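Local coordinates for universal stress protein (Burkholderia pseudomallei, PDB 4WNY) that belongs to the universal stress protein A family and probably takes part in stress signalling, its exact biochemical role being unassigned, at residues D74-M79 with G86-V91. Sequence-based numbering, arbitrary orientation.
Sequences DAQARM and GAPRLV
Pro-88 lies against the turn of helix 57-82 that carries Gln-76 and Met-79, and the apolar part of the contact is built round its ring. CG of Pro-88 touches both CB of Gln-76, at 4.1 Å, and, more loosely, SD of Met-79, at 4.2 Å. The Gln-76 side chain bends at chi2 and crosses Pro-88 at about a right angle, bringing NE2 to 3.3 Å from Pro-88 CD in van der Waals contact. Leu-72, one turn earlier on the helix, also touches the ring. Met-79 starts with CG anti to its carbonyl carbon (chi1 -65°), runs on extended, then bends at chi3 (58°), which brings its methyl to Gly-86, CE lying 3.4 Å from Gly-86 O. Gly-86 itself has a positive phi of 118°, a conformation glycine adopts readily.

Such packing illustrates the second half of a beta-alpha-beta crossover in the parallel sheet of this HUP-clan fold: the chain leaves helix 57-82, reverses and enters strand 89-92, the outermost strand of the sheet within this chain, beside strand 36-43. There Arg-89 and Val-91 pair through their backbones with strand 36-43, while Ala-75 and Met-79 reach Pro-39 of that same strand.

A water bridges the two segments, donating to Gly-86 O at 3.0 Å and accepting a weak bond from Gln-76 NE2. Within the helix, Arg-78 grips Asp-74 side-on in a salt bridge, NE and NH2 both reaching OD2 from its syn side, tilted out of the carboxylate plane; Arg-78 has a second carboxylate partner, its NH1 forming a salt bridge with Asp-24 of helix 17-32.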
loop_
_atom_site.group_PDB
_atom_site.type_symbol
_atom_site.label_atom_id
_atom_site.label_comp_id
_atom_site.label_asym_id
_atom_site.label_seq_id
_atom_site.Cartn_x
_atom_site.Cartn_y
_atom_site.Cartn_z
ATOM N N ASP A 74 14.314 13.143 -13.787
ATOM C CA ASP A 74 12.923 13.525 -13.984
ATOM C C ASP A 74 12.145 13.432 -12.678
ATOM O O ASP A 74 11.303 14.279 -12.386
ATOM C CB ASP A 74 12.267 12.646 -15.046
ATOM C CG ASP A 74 10.774 12.874 -15.144
ATOM O OD1 ASP A 74 10.361 13.837 -15.825
ATOM O OD2 ASP A 74 10.011 12.087 -14.544
ATOM N N ALA A 75 12.430 12.392 -11.901
ATOM C CA ALA A 75 11.797 12.215 -10.601
ATOM C C ALA A 75 12.169 13.363 -9.671
ATOM O O ALA A 75 11.319 13.890 -8.953
ATOM C CB ALA A 75 12.194 10.882 -9.989
ATOM N N GLN A 76 13.441 13.747 -9.696
ATOM C CA GLN A 76 13.927 14.870 -8.901
ATOM C C GLN A 76 13.249 16.170 -9.325
ATOM O O GLN A 76 12.892 16.995 -8.486
ATOM C CB GLN A 76 15.449 14.999 -9.027
ATOM C CG GLN A 76 16.041 16.200 -8.302
ATOM C CD GLN A 76 15.755 16.184 -6.813
ATOM O OE1 GLN A 76 14.845 16.866 -6.338
ATOM N NE2 GLN A 76 16.534 15.409 -6.067
ATOM N N ALA A 77 13.068 16.338 -10.634
ATOM C CA ALA A 77 12.414 17.524 -11.175
ATOM C C ALA A 77 10.961 17.618 -10.714
ATOM O O ALA A 77 10.458 18.706 -10.428
ATOM C CB ALA A 77 12.487 17.522 -12.694
ATOM N N ARG A 78 10.291 16.473 -10.647
ATOM C CA ARG A 78 8.914 16.421 -10.170
ATOM C C ARG A 78 8.840 16.759 -8.683
ATOM O O ARG A 78 7.950 17.488 -8.246
ATOM C CB ARG A 78 8.305 15.041 -10.418
ATOM C CG ARG A 78 8.192 14.633 -11.876
ATOM C CD ARG A 78 7.302 13.405 -12.001
ATOM N NE ARG A 78 7.678 12.548 -13.120
ATOM C CZ ARG A 78 6.980 11.488 -13.513
ATOM N NH1 ARG A 78 5.860 11.159 -12.882
ATOM N NH2 ARG A 78 7.398 10.758 -14.539
ATOM N N MET A 79 9.784 16.224 -7.913
ATOM C CA MET A 79 9.851 16.480 -6.478
ATOM C C MET A 79 10.126 17.953 -6.180
ATOM O O MET A 79 9.510 18.541 -5.290
ATOM C CB MET A 79 10.929 15.609 -5.831
ATOM C CG MET A 79 10.647 14.116 -5.884
ATOM S SD MET A 79 12.089 13.130 -5.441
ATOM C CE MET A 79 12.421 13.750 -3.794
ATOM N N GLY A 86 13.881 14.981 -0.265
ATOM C CA GLY A 86 14.398 13.656 -0.554
ATOM C C GLY A 86 15.314 13.663 -1.762
ATOM O O GLY A 86 15.421 14.668 -2.464
ATOM N N ALA A 87 15.976 12.538 -2.004
ATOM C CA ALA A 87 16.903 12.420 -3.121
ATOM C C ALA A 87 16.848 11.022 -3.725
ATOM O O ALA A 87 17.013 10.030 -3.016
ATOM C CB ALA A 87 18.317 12.751 -2.675
ATOM N N PRO A 88 16.606 10.944 -5.043
ATOM C CA PRO A 88 16.549 9.675 -5.775
ATOM C C PRO A 88 17.850 8.882 -5.695
ATOM O O PRO A 88 18.931 9.471 -5.644
ATOM C CB PRO A 88 16.274 10.115 -7.217
ATOM C CG PRO A 88 15.620 11.446 -7.086
ATOM C CD PRO A 88 16.279 12.091 -5.906
ATOM N N ARG A 89 17.740 7.557 -5.686
ATOM C CA ARG A 89 18.910 6.688 -5.618
ATOM C C ARG A 89 18.947 5.714 -6.790
ATOM O O ARG A 89 17.910 5.235 -7.249
ATOM C CB ARG A 89 18.925 5.903 -4.304
ATOM C CG ARG A 89 18.548 6.707 -3.073
ATOM C CD ARG A 89 19.608 7.726 -2.693
ATOM N NE ARG A 89 19.270 8.396 -1.439
ATOM C CZ ARG A 89 19.570 7.920 -0.235
ATOM N NH1 ARG A 89 20.217 6.768 -0.122
ATOM N NH2 ARG A 89 19.223 8.592 0.855
ATOM N N LEU A 90 20.149 5.427 -7.275
ATOM C CA LEU A 90 20.338 4.363 -8.245
ATOM C C LEU A 90 20.782 3.115 -7.497
ATOM O O LEU A 90 21.778 3.144 -6.774
ATOM C CB LEU A 90 21.370 4.754 -9.304
ATOM C CG LEU A 90 21.492 3.821 -10.512
ATOM C CD1 LEU A 90 20.400 4.123 -11.527
ATOM C CD2 LEU A 90 22.872 3.927 -11.144
ATOM N N VAL A 91 20.030 2.030 -7.647
ATOM C CA VAL A 91 20.379 0.785 -6.977
ATOM C C VAL A 91 20.635 -0.325 -7.993
ATOM O O VAL A 91 20.031 -0.360 -9.067
ATOM C CB VAL A 91 19.281 0.341 -5.979
ATOM C CG1 VAL A 91 18.981 1.457 -4.990
ATOM C CG2 VAL A 91 18.015 -0.075 -6.707
HETATM O O HOH W 1 17.677 16.123 -3.887
#